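Long-range contacts in acetyl-CoA acetyltransferase (Bacillus anthracis, PDB 3SS6), which probably catalyses the reversible condensation of two acetyl-CoA molecules to acetoacetyl-CoA and free coenzyme A: residues L182-I192 and K217-A227; R276-G284 and P296-W307. All coordinates share one frame; numbering follows the deposited sequence.

How the contacts relate
Contacts 1 and 2 lie in the two sequence halves of a thiolase and follow one another along the chain. Contact 1 pins the loop 217-227 to helix 174-194, in the excursion between core strands 112-120 and 252-262; contact 2 lays helix 294-305 on core strand 275-284. Their centres are about 31 Å apart and their nearest atoms about 14 Å, so they do not touch. Cys91, oxidised here to S-hydroxycysteine and probably the family's nucleophile, belongs to neither contact. The sulfates of contact 1 are probably from the crystallisation liquor, whereas a potassium ion lies about 9 Å from the side chain of Tyr280 in contact 2.

Contact 1: residues L182-I192 and K217-A227; sequences LRSHTLALKAI and KDEHPRADITA. With SO4 (sulfate ion), chain C; SO4 (sulfate ion), chain D.
His185 and Arg222 join helix 174-194 to an irregular loop in the thiolase loop domain, the long excursion between core strands 112-120 and 252-262. Arg222 N donates to His185 ND1 (3.0 Å, 153° at the hydrogen) from close to the imidazole plane, so ND1 must act as acceptor. With CG anti to the carbonyl carbon (chi1 -76°), the ring leans out of the helix to meet this N-H. Ile225 then lies over one ring face in a CH-pi contact, its CG1 3.8 Å from the centroid of His185. A flat ring that accepts at its edge and packs through its face suits this buried spot.

The tight packing continues up the helix. Pro221, rigid and without an N-H to satisfy, puts CG against Ala188 CB at 3.8 Å, where a small methyl lets the loop come close, while its CB meets Leu189 CD2 at 3.7 Å. Ile192 CD1 reaches the same proline ring, and Leu348 of helix 345-348 also packs on Pro221. Leu182 CD1 rests on Ile225 O at 3.4 Å.

The exposed side of the loop is looser. Lys217, kinked twice along its chain, reaches to the helix and lies antiparallel alongside Ile192, CE against CG2. The type I turn Arg222-Ile225 is braced by a side-on salt bridge, Arg222 NE to Asp224 OD1 at 2.8 Å and NH2 to OD2. Two backbone N-H groups hold the sulfate of chain C: Asp224 N meets its O4 at 3.0 Å, and Ala223 N its O1 at 2.8 Å, nearly straight at 168°.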
loop_
_atom_site.group_PDB
_atom_site.type_symbol
_atom_site.label_atom_id
_atom_site.label_comp_id
_atom_site.label_asym_id
_atom_site.label_seq_id
_atom_site.Cartn_x
_atom_site.Cartn_y
_atom_site.Cartn_z
ATOM N N LEU A 182 39.138 0.612 5.752
ATOM C CA LEU A 182 39.794 1.877 6.047
ATOM C C LEU A 182 40.569 2.362 4.829
ATOM O O LEU A 182 40.569 3.554 4.510
ATOM C CB LEU A 182 40.717 1.749 7.262
ATOM C CG LEU A 182 41.508 3.004 7.624
ATOM C CD1 LEU A 182 40.576 4.183 7.941
ATOM C CD2 LEU A 182 42.430 2.696 8.800
ATOM N N ARG A 183 41.230 1.428 4.156
ATOM C CA ARG A 183 41.979 1.736 2.950
ATOM C C ARG A 183 41.062 2.324 1.886
ATOM O O ARG A 183 41.418 3.296 1.211
ATOM C CB ARG A 183 42.628 0.461 2.412
ATOM C CG ARG A 183 43.367 0.625 1.104
ATOM C CD ARG A 183 43.913 -0.716 0.645
ATOM N NE ARG A 183 44.745 -0.601 -0.554
ATOM C CZ ARG A 183 44.286 -0.642 -1.799
ATOM N NH1 ARG A 183 42.984 -0.783 -2.033
ATOM N NH2 ARG A 183 45.137 -0.532 -2.817
ATOM N N SER A 184 39.877 1.736 1.751
ATOM C CA SER A 184 38.933 2.154 0.720
ATOM C C SER A 184 38.532 3.614 0.910
ATOM O O SER A 184 38.552 4.404 -0.039
ATOM C CB SER A 184 37.702 1.231 0.720
ATOM O OG SER A 184 36.997 1.318 -0.511
ATOM N N HIS A 185 38.196 3.990 2.140
ATOM C CA HIS A 185 37.855 5.382 2.416
ATOM C C HIS A 185 39.067 6.285 2.268
ATOM O O HIS A 185 38.974 7.369 1.698
ATOM C CB HIS A 185 37.289 5.532 3.828
ATOM C CG HIS A 185 35.883 5.049 3.963
ATOM N ND1 HIS A 185 34.796 5.883 3.826
ATOM C CD2 HIS A 185 35.382 3.817 4.229
ATOM C CE1 HIS A 185 33.685 5.187 3.992
ATOM N NE2 HIS A 185 34.012 3.931 4.241
ATOM N N THR A 186 40.202 5.837 2.796
ATOM C CA THR A 186 41.398 6.675 2.826
ATOM C C THR A 186 41.883 7.026 1.418
ATOM O O THR A 186 42.189 8.197 1.123
ATOM C CB THR A 186 42.539 6.011 3.619
ATOM O OG1 THR A 186 42.133 5.829 4.984
ATOM C CG2 THR A 186 43.784 6.898 3.602
ATOM N N LEU A 187 41.961 6.014 0.557
ATOM C CA LEU A 187 42.417 6.221 -0.813
ATOM C C LEU A 187 41.414 7.042 -1.626
ATOM O O LEU A 187 41.815 7.872 -2.447
ATOM C CB LEU A 187 42.724 4.888 -1.502
ATOM C CG LEU A 187 43.891 4.123 -0.863
ATOM C CD1 LEU A 187 44.129 2.808 -1.598
ATOM C CD2 LEU A 187 45.166 4.964 -0.862
ATOM N N ALA A 188 40.118 6.828 -1.386
ATOM C CA ALA A 188 39.090 7.626 -2.061
ATOM C C ALA A 188 39.214 9.099 -1.672
ATOM O O ALA A 188 39.213 9.975 -2.541
ATOM C CB ALA A 188 37.678 7.091 -1.753
ATOM N N LEU A 189 39.326 9.371 -0.370
ATOM C CA LEU A 189 39.471 10.749 0.110
ATOM C C LEU A 189 40.693 11.427 -0.501
ATOM O O LEU A 189 40.622 12.584 -0.920
ATOM C CB LEU A 189 39.540 10.802 1.647
ATOM C CG LEU A 189 38.216 10.426 2.334
ATOM C CD1 LEU A 189 38.408 10.087 3.812
ATOM C CD2 LEU A 189 37.176 11.534 2.172
ATOM N N LYS A 190 41.805 10.697 -0.557
ATOM C CA LYS A 190 43.038 11.211 -1.136
ATOM C C LYS A 190 42.856 11.519 -2.623
ATOM O O LYS A 190 43.261 12.578 -3.092
ATOM C CB LYS A 190 44.185 10.215 -0.915
ATOM C CG LYS A 190 45.580 10.740 -1.227
ATOM C CD LYS A 190 45.895 10.719 -2.715
ATOM C CE LYS A 190 47.389 10.968 -2.946
ATOM N NZ LYS A 190 47.636 11.804 -4.151
ATOM N N ALA A 191 42.238 10.600 -3.361
ATOM C CA ALA A 191 42.008 10.822 -4.786
ATOM C C ALA A 191 41.133 12.047 -5.005
ATOM O O ALA A 191 41.380 12.859 -5.899
ATOM C CB ALA A 191 41.373 9.599 -5.427
ATOM N N ILE A 192 40.097 12.174 -4.190
ATOM C CA ILE A 192 39.206 13.315 -4.301
ATOM C C ILE A 192 39.965 14.622 -4.066
ATOM O O ILE A 192 39.863 15.558 -4.862
ATOM C CB ILE A 192 38.022 13.190 -3.336
ATOM C CG1 ILE A 192 37.094 12.062 -3.803
ATOM C CG2 ILE A 192 37.266 14.508 -3.262
ATOM C CD1 ILE A 192 36.075 11.637 -2.760
ATOM N N LYS A 217 30.505 16.061 -6.061
ATOM C CA LYS A 217 31.520 15.281 -5.351
ATOM C C LYS A 217 30.936 14.023 -4.711
ATOM O O LYS A 217 29.861 14.064 -4.108
ATOM C CB LYS A 217 32.188 16.124 -4.264
ATOM C CG LYS A 217 32.621 17.512 -4.733
ATOM C CD LYS A 217 33.835 17.460 -5.648
ATOM C CE LYS A 217 35.093 17.093 -4.870
ATOM N NZ LYS A 217 36.347 17.231 -5.670
ATOM N N ASP A 218 31.666 12.919 -4.831
ATOM C CA ASP A 218 31.273 11.651 -4.213
ATOM C C ASP A 218 31.027 11.860 -2.723
ATOM O O ASP A 218 31.855 12.466 -2.029
ATOM C CB ASP A 218 32.390 10.621 -4.413
ATOM C CG ASP A 218 32.618 10.281 -5.879
ATOM O OD1 ASP A 218 31.640 9.906 -6.572
ATOM O OD2 ASP A 218 33.780 10.377 -6.336
ATOM N N GLU A 219 29.901 11.371 -2.211
ATOM C CA GLU A 219 29.589 11.706 -0.828
ATOM C C GLU A 219 29.685 10.535 0.150
ATOM O O GLU A 219 29.514 10.730 1.359
ATOM C CB GLU A 219 28.261 12.477 -0.700
ATOM C CG GLU A 219 27.076 11.714 -1.186
ATOM C CD GLU A 219 25.730 12.425 -0.981
ATOM O OE1 GLU A 219 25.637 13.543 -0.420
ATOM O OE2 GLU A 219 24.733 11.829 -1.387
ATOM N N HIS A 220 30.017 9.345 -0.352
ATOM C CA HIS A 220 30.140 8.183 0.534
ATOM C C HIS A 220 31.432 8.161 1.369
ATOM O O HIS A 220 31.413 7.709 2.506
ATOM C CB HIS A 220 29.989 6.852 -0.229
ATOM C CG HIS A 220 29.579 5.709 0.648
ATOM N ND1 HIS A 220 28.267 5.489 1.010
ATOM C CD2 HIS A 220 30.304 4.738 1.251
ATOM C CE1 HIS A 220 28.198 4.423 1.788
ATOM N NE2 HIS A 220 29.419 3.948 1.951
ATOM N N PRO A 221 32.562 8.615 0.803
ATOM C CA PRO A 221 33.786 8.535 1.608
ATOM C C PRO A 221 33.675 9.362 2.885
ATOM O O PRO A 221 33.130 10.472 2.850
ATOM C CB PRO A 221 34.851 9.107 0.674
ATOM C CG PRO A 221 34.347 8.695 -0.709
ATOM C CD PRO A 221 32.848 8.952 -0.604
ATOM N N ARG A 222 34.182 8.821 3.991
ATOM C CA ARG A 222 34.033 9.445 5.302
ATOM C C ARG A 222 35.369 9.669 5.988
ATOM O O ARG A 222 36.096 8.719 6.256
ATOM C CB ARG A 222 33.198 8.566 6.230
ATOM C CG ARG A 222 31.778 8.284 5.781
ATOM C CD ARG A 222 31.147 7.226 6.705
ATOM N NE ARG A 222 31.084 7.675 8.100
ATOM C CZ ARG A 222 30.670 6.919 9.116
ATOM N NH1 ARG A 222 30.285 5.666 8.903
ATOM N NH2 ARG A 222 30.643 7.413 10.350
ATOM N N ALA A 223 35.667 10.916 6.314
ATOM C CA ALA A 223 36.893 11.220 7.049
ATOM C C ALA A 223 36.850 10.651 8.472
ATOM O O ALA A 223 37.894 10.422 9.091
ATOM C CB ALA A 223 37.132 12.720 7.074
ATOM N N ASP A 224 35.647 10.412 8.989
ATOM C CA ASP A 224 35.504 9.920 10.356
ATOM C C ASP A 224 35.587 8.392 10.473
ATOM O O ASP A 224 35.488 7.838 11.573
ATOM C CB ASP A 224 34.227 10.466 11.012
ATOM C CG ASP A 224 32.959 9.875 10.427
ATOM O OD1 ASP A 224 33.012 9.306 9.319
ATOM O OD2 ASP A 224 31.900 9.988 11.078
ATOM N N ILE A 225 35.778 7.710 9.348
ATOM C CA ILE A 225 36.057 6.283 9.384
ATOM C C ILE A 225 37.499 6.088 9.850
ATOM O O ILE A 225 38.448 6.552 9.209
ATOM C CB ILE A 225 35.839 5.615 8.017
ATOM C CG1 ILE A 225 34.341 5.515 7.699
ATOM C CG2 ILE A 225 36.461 4.228 7.989
ATOM C CD1 ILE A 225 33.559 4.634 8.663
ATOM N N THR A 226 37.649 5.429 10.992
ATOM C CA THR A 226 38.958 5.151 11.570
ATOM C C THR A 226 39.011 3.677 11.934
ATOM O O THR A 226 37.973 3.009 11.984
ATOM C CB THR A 226 39.175 5.936 12.855
ATOM O OG1 THR A 226 38.145 5.599 13.803
ATOM C CG2 THR A 226 39.151 7.438 12.580
ATOM N N ALA A 227 40.213 3.174 12.194
ATOM C CA ALA A 227 40.372 1.797 12.645
ATOM C C ALA A 227 39.511 1.597 13.883
ATOM O O ALA A 227 38.848 0.569 14.041
ATOM C CB ALA A 227 41.832 1.498 12.960
HETATM S S SO4 C . 32.794 12.881 6.904
HETATM O O1 SO4 C . 33.653 12.795 5.720
HETATM O O2 SO4 C . 32.639 14.287 7.277
HETATM O O3 SO4 C . 31.481 12.308 6.603
HETATM O O4 SO4 C . 33.395 12.150 8.023
HETATM S S SO4 D . 48.298 -0.946 -0.554
HETATM O O1 SO4 D . 49.750 -0.891 -0.408
HETATM O O2 SO4 D . 47.668 -0.721 0.746
HETATM O O3 SO4 D . 47.868 0.083 -1.497
HETATM O O4 SO4 D . 47.912 -2.260 -1.056
#

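Contact 2: residues R276-G284 and P296-W307; sequences RIVGYSVAG and PAIRKGLEKVDW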
loop_
_atom_site.group_PDB
_atom_site.type_symbol
_atom_site.label_atom_id
_atom_site.label_comp_id
_atom_site.label_asym_id
_atom_site.label_seq_id
_atom_site.Cartn_x
_atom_site.Cartn_y
_atom_site.Cartn_z
ATOM N N ARG A 276 41.218 0.877 -25.679
ATOM C CA ARG A 276 40.592 -0.165 -26.485
ATOM C C ARG A 276 40.145 -1.311 -25.590
ATOM O O ARG A 276 40.703 -1.537 -24.509
ATOM C CB ARG A 276 41.552 -0.687 -27.562
ATOM C CG ARG A 276 42.725 -1.506 -27.008
ATOM C CD ARG A 276 43.542 -2.185 -28.129
ATOM N NE ARG A 276 44.221 -1.208 -28.981
ATOM C CZ ARG A 276 43.767 -0.794 -30.160
ATOM N NH1 ARG A 276 42.628 -1.274 -30.653
ATOM N NH2 ARG A 276 44.458 0.099 -30.855
ATOM N N ILE A 277 39.122 -2.029 -26.031
ATOM C CA ILE A 277 38.729 -3.247 -25.340
ATOM C C ILE A 277 39.454 -4.421 -25.991
ATOM O O ILE A 277 39.381 -4.605 -27.212
ATOM C CB ILE A 277 37.203 -3.449 -25.383
ATOM C CG1 ILE A 277 36.516 -2.379 -24.532
ATOM C CG2 ILE A 277 36.842 -4.836 -24.843
ATOM C CD1 ILE A 277 34.993 -2.307 -24.686
ATOM N N VAL A 278 40.184 -5.204 -25.200
ATOM C CA VAL A 278 40.851 -6.373 -25.775
ATOM C C VAL A 278 40.176 -7.712 -25.477
ATOM O O VAL A 278 40.479 -8.705 -26.131
ATOM C CB VAL A 278 42.352 -6.446 -25.416
ATOM C CG1 VAL A 278 43.098 -5.237 -25.994
ATOM C CG2 VAL A 278 42.546 -6.538 -23.928
ATOM N N GLY A 279 39.263 -7.739 -24.504
ATOM C CA GLY A 279 38.546 -8.966 -24.188
ATOM C C GLY A 279 37.588 -8.815 -23.026
ATOM O O GLY A 279 37.604 -7.814 -22.327
ATOM N N TYR A 280 36.731 -9.812 -22.841
ATOM C CA TYR A 280 35.815 -9.841 -21.708
ATOM C C TYR A 280 35.399 -11.271 -21.460
ATOM O O TYR A 280 35.461 -12.107 -22.372
ATOM C CB TYR A 280 34.580 -8.944 -21.940
ATOM C CG TYR A 280 34.007 -9.046 -23.338
ATOM C CD1 TYR A 280 33.101 -10.049 -23.673
ATOM C CD2 TYR A 280 34.389 -8.150 -24.332
ATOM C CE1 TYR A 280 32.595 -10.147 -24.955
ATOM C CE2 TYR A 280 33.885 -8.242 -25.612
ATOM C CZ TYR A 280 32.982 -9.245 -25.918
ATOM O OH TYR A 280 32.476 -9.362 -27.195
ATOM N N SER A 281 34.985 -11.567 -20.230
ATOM C CA SER A 281 34.647 -12.934 -19.872
ATOM C C SER A 281 33.584 -12.993 -18.777
ATOM O O SER A 281 33.432 -12.057 -17.989
ATOM C CB SER A 281 35.902 -13.669 -19.412
ATOM O OG SER A 281 36.503 -12.959 -18.349
ATOM N N VAL A 282 32.861 -14.108 -18.744
ATOM C CA VAL A 282 31.775 -14.321 -17.785
ATOM C C VAL A 282 31.884 -15.742 -17.236
ATOM O O VAL A 282 32.052 -16.696 -18.001
ATOM C CB VAL A 282 30.396 -14.159 -18.474
ATOM C CG1 VAL A 282 29.267 -14.465 -17.503
ATOM C CG2 VAL A 282 30.242 -12.751 -19.043
ATOM N N ALA A 283 31.788 -15.892 -15.918
ATOM C CA ALA A 283 31.876 -17.224 -15.311
ATOM C C ALA A 283 30.785 -17.417 -14.261
ATOM O O ALA A 283 30.492 -16.508 -13.489
ATOM C CB ALA A 283 33.264 -17.430 -14.687
ATOM N N GLY A 284 30.166 -18.590 -14.253
ATOM C CA GLY A 284 29.153 -18.889 -13.254
ATOM C C GLY A 284 29.672 -19.707 -12.084
ATOM O O GLY A 284 30.403 -20.683 -12.268
ATOM N N PRO A 296 37.308 -17.021 -11.283
ATOM C CA PRO A 296 37.223 -17.747 -12.555
ATOM C C PRO A 296 37.008 -16.831 -13.767
ATOM O O PRO A 296 37.456 -17.185 -14.857
ATOM C CB PRO A 296 36.016 -18.677 -12.357
ATOM C CG PRO A 296 35.225 -18.052 -11.258
ATOM C CD PRO A 296 36.236 -17.413 -10.349
ATOM N N ALA A 297 36.332 -15.696 -13.591
ATOM C CA ALA A 297 36.120 -14.778 -14.712
ATOM C C ALA A 297 37.446 -14.206 -15.185
ATOM O O ALA A 297 37.725 -14.158 -16.383
ATOM C CB ALA A 297 35.159 -13.654 -14.326
ATOM N N ILE A 298 38.276 -13.795 -14.234
ATOM C CA ILE A 298 39.588 -13.252 -14.583
ATOM C C ILE A 298 40.481 -14.329 -15.198
ATOM O O ILE A 298 41.116 -14.097 -16.229
ATOM C CB ILE A 298 40.255 -12.559 -13.382
ATOM C CG1 ILE A 298 39.505 -11.256 -13.063
ATOM C CG2 ILE A 298 41.743 -12.279 -13.661
ATOM C CD1 ILE A 298 39.942 -10.586 -11.769
ATOM N N ARG A 299 40.516 -15.514 -14.595
ATOM C CA ARG A 299 41.349 -16.588 -15.136
ATOM C C ARG A 299 40.934 -16.929 -16.560
ATOM O O ARG A 299 41.783 -17.059 -17.441
ATOM C CB ARG A 299 41.310 -17.825 -14.236
ATOM C CG ARG A 299 41.977 -17.598 -12.886
ATOM C CD ARG A 299 42.042 -18.864 -12.044
ATOM N NE ARG A 299 43.036 -18.736 -10.978
ATOM C CZ ARG A 299 42.799 -18.978 -9.690
ATOM N NH1 ARG A 299 41.599 -19.371 -9.289
ATOM N NH2 ARG A 299 43.773 -18.833 -8.803
ATOM N N LYS A 300 39.626 -17.050 -16.777
ATOM C CA LYS A 300 39.075 -17.379 -18.091
ATOM C C LYS A 300 39.468 -16.324 -19.122
ATOM O O LYS A 300 39.910 -16.647 -20.238
ATOM C CB LYS A 300 37.547 -17.482 -17.988
ATOM C CG LYS A 300 36.819 -17.912 -19.252
ATOM C CD LYS A 300 35.328 -18.077 -18.959
ATOM C CE LYS A 300 34.533 -18.506 -20.183
ATOM N NZ LYS A 300 33.096 -18.706 -19.837
ATOM N N GLY A 301 39.321 -15.063 -18.736
ATOM C CA GLY A 301 39.632 -13.943 -19.608
ATOM C C GLY A 301 41.105 -13.795 -19.950
ATOM O O GLY A 301 41.442 -13.452 -21.082
ATOM N N LEU A 302 41.976 -14.027 -18.971
ATOM C CA LEU A 302 43.422 -13.925 -19.193
ATOM C C LEU A 302 43.859 -14.944 -20.239
ATOM O O LEU A 302 44.733 -14.676 -21.067
ATOM C CB LEU A 302 44.194 -14.143 -17.886
ATOM C CG LEU A 302 44.152 -13.045 -16.815
ATOM C CD1 LEU A 302 44.705 -13.571 -15.506
ATOM C CD2 LEU A 302 44.927 -11.801 -17.244
ATOM N N GLU A 303 43.235 -16.115 -20.202
ATOM C CA GLU A 303 43.532 -17.170 -21.163
ATOM C C GLU A 303 43.157 -16.701 -22.561
ATOM O O GLU A 303 43.872 -16.957 -23.529
ATOM C CB GLU A 303 42.753 -18.438 -20.807
ATOM C CG GLU A 303 43.600 -19.697 -20.726
ATOM C CD GLU A 303 44.169 -20.112 -22.070
ATOM O OE1 GLU A 303 43.622 -19.683 -23.108
ATOM O OE2 GLU A 303 45.165 -20.869 -22.087
ATOM N N LYS A 304 42.030 -16.002 -22.653
ATOM C CA LYS A 304 41.517 -15.520 -23.929
ATOM C C LYS A 304 42.377 -14.423 -24.539
ATOM O O LYS A 304 42.598 -14.409 -25.745
ATOM C CB LYS A 304 40.074 -15.022 -23.773
ATOM C CG LYS A 304 39.017 -16.114 -23.875
ATOM C CD LYS A 304 37.815 -15.824 -22.977
ATOM C CE LYS A 304 37.363 -14.372 -23.080
ATOM N NZ LYS A 304 36.823 -14.044 -24.427
ATOM N N VAL A 305 42.860 -13.500 -23.711
ATOM C CA VAL A 305 43.630 -12.364 -24.211
ATOM C C VAL A 305 45.130 -12.607 -24.159
ATOM O O VAL A 305 45.917 -11.773 -24.606
ATOM C CB VAL A 305 43.300 -11.055 -23.456
ATOM C CG1 VAL A 305 41.806 -10.783 -23.504
ATOM C CG2 VAL A 305 43.793 -11.120 -22.024
ATOM N N ASP A 306 45.517 -13.753 -23.611
ATOM C CA ASP A 306 46.914 -14.151 -23.571
ATOM C C ASP A 306 47.737 -13.176 -22.732
ATOM O O ASP A 306 48.846 -12.785 -23.113
ATOM C CB ASP A 306 47.478 -14.270 -24.992
ATOM C CG ASP A 306 48.845 -14.925 -25.025
ATOM O OD1 ASP A 306 49.167 -15.689 -24.087
ATOM O OD2 ASP A 306 49.594 -14.678 -25.996
ATOM N N TRP A 307 47.173 -12.775 -21.596
ATOM C CA TRP A 307 47.909 -12.013 -20.595
ATOM C C TRP A 307 48.201 -12.915 -19.412
ATOM O O TRP A 307 47.428 -13.826 -19.105
ATOM C CB TRP A 307 47.085 -10.850 -20.051
ATOM C CG TRP A 307 46.848 -9.697 -20.956
ATOM C CD1 TRP A 307 47.251 -9.555 -22.256
ATOM C CD2 TRP A 307 46.140 -8.496 -20.620
ATOM N NE1 TRP A 307 46.833 -8.337 -22.746
ATOM C CE2 TRP A 307 46.149 -7.671 -21.761
ATOM C CE3 TRP A 307 45.498 -8.041 -19.460
ATOM C CZ2 TRP A 307 45.540 -6.420 -21.780
ATOM C CZ3 TRP A 307 44.885 -6.794 -19.486
ATOM C CH2 TRP A 307 44.908 -6.006 -20.637
HETATM O O HOH W 1 36.906 -11.641 -25.233
HETATM O O HOH W 2 33.029 -15.812 -21.403
#
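Strand residues 276-284, in the core sheet of the C-terminal thiolase half, are covered by helix residues 296-305; their N-to-C directions differ by 140° and their axes approach to 6.9 Å. Ser281 sits at the middle of the contact. Its OG, held between the backbone N and carbonyl carbon (chi1 56°), donates to Ala297 O at 2.6 Å from above the carbonyl plane. Gly301 N reaches the same oxygen from the opposite face, so one helix carbonyl serves both its own helix and the strand. Gly301 offers only CA here, 3.5 Å from Ser281 OG, letting the helix settle close. Further along, Ala283 CB packs on Pro296 CB at 3.8 Å.

The helix is the connection of a beta-alpha-beta crossover to the parallel strand 314-317, with strands 385-393 and 374-381 lying between. Tyr280 turns to the other sheet face, against Met99 and Met103 of helix 93-107, and its OH hydrogen-bonds Gln106 OE1.

Two lysines of the helix reach toward the strand's backbone. Lys300, fully extended, brings NZ to Val282 O at 2.9 Å, nearly along the C=O axis; Lys304 is bent, its CE lying over Ser281 CB. At the far end, Val278 and Gly279 form a classic beta bulge facing Phe390. Val305 CG1 lies 3.8 Å from Gly279 CA, and Val278 CG2 touches Trp307 CZ2 at 3.7 Å, while Val305 CG2 lies over one face of that indole, toward its rim.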